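Local coordinates for protein maleate cis-trans isomerase (Pseudomonas putida, PDB 4FQ5) that probably catalyses the cis-trans isomerization of the double bond of maleate to give fumarate, working as a homodimer, at residues 27-32 / 95-100. The protein carries 1 engineered substitution. Sequence-based numbering, arbitrary orientation.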
ATOM      1  N   VAL A  27     -13.151   2.111   9.181  1.00 38.50           N
ATOM      2  CA  VAL A  27     -13.464   2.133   7.746  1.00 35.54           C
ATOM      3  C   VAL A  27     -14.460   3.242   7.396  1.00 34.53           C
ATOM      4  O   VAL A  27     -15.490   3.401   8.051  1.00 34.54           O
ATOM      5  CB  VAL A  27     -14.022   0.773   7.271  1.00 35.66           C
ATOM      6  CG1 VAL A  27     -14.170   0.742   5.756  1.00 35.55           C
ATOM      7  CG2 VAL A  27     -13.130  -0.369   7.730  1.00 37.07           C
ATOM      8  N   VAL A  28     -14.148   4.015   6.364  1.00 31.74           N
ATOM      9  CA  VAL A  28     -15.042   5.069   5.907  1.00 29.89           C
ATOM     10  C   VAL A  28     -15.557   4.692   4.519  1.00 28.33           C
ATOM     11  O   VAL A  28     -14.755   4.447   3.613  1.00 26.61           O
ATOM     12  CB  VAL A  28     -14.323   6.437   5.883  1.00 29.90           C
ATOM     13  CG1 VAL A  28     -15.230   7.523   5.325  1.00 29.94           C
ATOM     14  CG2 VAL A  28     -13.841   6.812   7.279  1.00 30.65           C
ATOM     15  N   ARG A  29     -16.884   4.624   4.368  1.00 28.13           N
ATOM     16  CA  ARG A  29     -17.505   4.321   3.069  1.00 27.49           C
ATOM     17  C   ARG A  29     -17.757   5.601   2.319  1.00 25.89           C
ATOM     18  O   ARG A  29     -18.610   6.393   2.724  1.00 25.30           O
ATOM     19  CB  ARG A  29     -18.872   3.652   3.205  1.00 29.31           C
ATOM     20  CG  ARG A  29     -18.969   2.523   4.184  1.00 32.27           C
ATOM     21  CD  ARG A  29     -20.120   1.607   3.803  1.00 32.94           C
ATOM     22  NE  ARG A  29     -20.178   0.549   4.791  1.00 34.32           N
ATOM     23  CZ  ARG A  29     -21.245   0.234   5.513  1.00 34.68           C
ATOM     24  NH1 ARG A  29     -21.142  -0.741   6.399  1.00 36.41           N
ATOM     25  NH2 ARG A  29     -22.409   0.854   5.332  1.00 33.29           N
ATOM     26  N   VAL A  30     -17.056   5.773   1.206  1.00 24.38           N
ATOM     27  CA  VAL A  30     -17.186   6.965   0.378  1.00 24.08           C
ATOM     28  C   VAL A  30     -18.102   6.662  -0.804  1.00 24.10           C
ATOM     29  O   VAL A  30     -17.877   5.703  -1.534  1.00 24.51           O
ATOM     30  CB  VAL A  30     -15.805   7.435  -0.130  1.00 23.48           C
ATOM     31  CG1 VAL A  30     -15.942   8.650  -1.046  1.00 23.30           C
ATOM     32  CG2 VAL A  30     -14.898   7.754   1.055  1.00 23.27           C
ATOM     33  N   GLY A  31     -19.133   7.480  -0.986  1.00 24.25           N
ATOM     34  CA  GLY A  31     -20.051   7.319  -2.114  1.00 23.51           C
ATOM     35  C   GLY A  31     -19.769   8.370  -3.163  1.00 23.59           C
ATOM     36  O   GLY A  31     -19.515   9.527  -2.827  1.00 23.29           O
ATOM     37  N   GLN A  32     -19.797   7.970  -4.434  1.00 23.36           N
ATOM     38  CA  GLN A  32     -19.543   8.904  -5.527  1.00 23.77           C
ATOM     39  C   GLN A  32     -20.632   8.848  -6.596  1.00 23.18           C
ATOM     40  O   GLN A  32     -20.889   7.795  -7.175  1.00 22.65           O
ATOM     41  CB  GLN A  32     -18.156   8.668  -6.145  1.00 24.24           C
ATOM     42  CG  GLN A  32     -17.024   8.736  -5.124  1.00 25.71           C
ATOM     43  CD  GLN A  32     -15.684   9.078  -5.742  1.00 27.41           C
ATOM     44  OE1 GLN A  32     -14.966   8.200  -6.240  1.00 27.63           O
ATOM     45  NE2 GLN A  32     -15.324  10.358  -5.689  1.00 27.56           N
ATOM     46  N   ARG A  95     -25.715   3.061   2.944  1.00 28.24           N
ATOM     47  CA  ARG A  95     -25.341   3.818   4.164  1.00 29.19           C
ATOM     48  C   ARG A  95     -23.895   4.331   4.115  1.00 28.70           C
ATOM     49  O   ARG A  95     -23.091   4.161   5.029  1.00 27.98           O
ATOM     50  CB  ARG A  95     -25.635   3.028   5.447  1.00 31.03           C
ATOM     51  CG  ARG A  95     -27.120   2.744   5.650  1.00 33.45           C
ATOM     52  CD  ARG A  95     -27.392   2.079   6.995  1.00 35.59           C
ATOM     53  NE  ARG A  95     -27.124   2.984   8.108  1.00 38.88           N
ATOM     54  CZ  ARG A  95     -27.953   3.948   8.516  1.00 40.30           C
ATOM     55  NH1 ARG A  95     -29.122   4.143   7.906  1.00 39.91           N
ATOM     56  NH2 ARG A  95     -27.607   4.720   9.535  1.00 40.60           N
ATOM     57  N   VAL A  96     -23.599   4.953   2.989  1.00 28.65           N
ATOM     58  CA  VAL A  96     -22.339   5.602   2.710  1.00 28.39           C
ATOM     59  C   VAL A  96     -22.142   6.742   3.734  1.00 28.32           C
ATOM     60  O   VAL A  96     -23.118   7.368   4.154  1.00 27.71           O
ATOM     61  CB  VAL A  96     -22.416   6.038   1.228  1.00 29.04           C
ATOM     62  CG1 VAL A  96     -22.327   7.539   1.029  1.00 29.22           C
ATOM     63  CG2 VAL A  96     -21.484   5.209   0.357  1.00 28.33           C
ATOM     64  N   ASP A  97     -20.904   6.966   4.182  1.00 28.04           N
ATOM     65  CA  ASP A  97     -20.620   7.975   5.220  1.00 28.69           C
ATOM     66  C   ASP A  97     -20.500   9.405   4.677  1.00 28.15           C
ATOM     67  O   ASP A  97     -20.659  10.380   5.420  1.00 28.40           O
ATOM     68  CB  ASP A  97     -19.358   7.605   6.015  1.00 29.54           C
ATOM     69  CG  ASP A  97     -19.487   6.270   6.729  1.00 30.83           C
ATOM     70  OD1 ASP A  97     -20.454   6.101   7.500  1.00 31.83           O
ATOM     71  OD2 ASP A  97     -18.624   5.387   6.521  1.00 31.38           O
ATOM     72  N   VAL A  98     -20.184   9.515   3.389  1.00 27.77           N
ATOM     73  CA  VAL A  98     -20.149  10.788   2.665  1.00 27.16           C
ATOM     74  C   VAL A  98     -20.525  10.488   1.245  1.00 26.35           C
ATOM     75  O   VAL A  98     -20.247   9.392   0.753  1.00 25.82           O
ATOM     76  CB  VAL A  98     -18.744  11.427   2.540  1.00 28.04           C
ATOM     77  CG1 VAL A  98     -18.598  12.612   3.467  1.00 30.04           C
ATOM     78  CG2 VAL A  98     -17.619  10.403   2.668  1.00 28.35           C
ATOM     79  N   MET A  99     -21.086  11.486   0.574  1.00 25.60           N
ATOM     80  CA  MET A  99     -21.513  11.341  -0.804  1.00 26.34           C
ATOM     81  C   MET A  99     -21.080  12.560  -1.604  1.00 26.67           C
ATOM     82  O   MET A  99     -21.416  13.694  -1.253  1.00 27.10           O
ATOM     83  CB  MET A  99     -23.033  11.172  -0.860  1.00 26.91           C
ATOM     84  CG  MET A  99     -23.536  10.631  -2.185  1.00 26.69           C
ATOM     85  SD  MET A  99     -25.327  10.442  -2.189  1.00 28.03           S
ATOM     86  CE  MET A  99     -25.546   9.376  -0.762  1.00 26.78           C
ATOM     87  N   GLY A 100     -20.329  12.316  -2.675  1.00 26.80           N
ATOM     88  CA  GLY A 100     -19.851  13.384  -3.541  1.00 27.23           C
ATOM     89  C   GLY A 100     -20.487  13.336  -4.914  1.00 27.71           C
ATOM     90  O   GLY A 100     -20.449  12.311  -5.589  1.00 27.50           O
TER
HETATM   91  O   HOH W   1     -18.611   2.869   7.781  1.00 43.11           O
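Gly31 and Gly100 meet in the parallel sheet of the N-terminal half of the chain, where strands 27-35 and 98-101 run side by side in the 2-1-3-4 strand order of an open alpha/beta fold, the axes of their short segments 25° apart. Main-chain bonds join them: Gly31 N points to Val98 O, whose modelled place is less sure, and Gly31 O takes a hydrogen from Gly100 N at 2.9 Å. Where the second strand is only beginning, Asp97 N donates to Arg29 O (2.8 Å).

Asp97 then extends the pairing with its side chain. Its CG stands beside its own backbone N (chi1 -61°), which brings OD2 to Arg29 N at 2.9 Å in a nearly straight bond, met on the anti side of the carboxylate. A water lies 2.8 Å from Asp97 OD2, also within reach of Val27 O. With an alanine here, Arg29 N would probably be left without this acceptor, and the start of strand 27-35 would lose its side-chain tie to the loop before strand 98-101.

Apolar packing accompanies the backbone pairing. Branched Val30 and Val98 lie side by side, CG2 to CG2 at 4.1 Å, while Val96 CG2 packs 3.6 Å from Gly31 CA, an approach that suits a residue without a side chain. At the outer end, extended Arg29 passes Asp97, with Arg29 CG 3.7 Å from Asp97 OD2. Its NH2 reaches Arg95 O in a weak bond, 3.4 Å long.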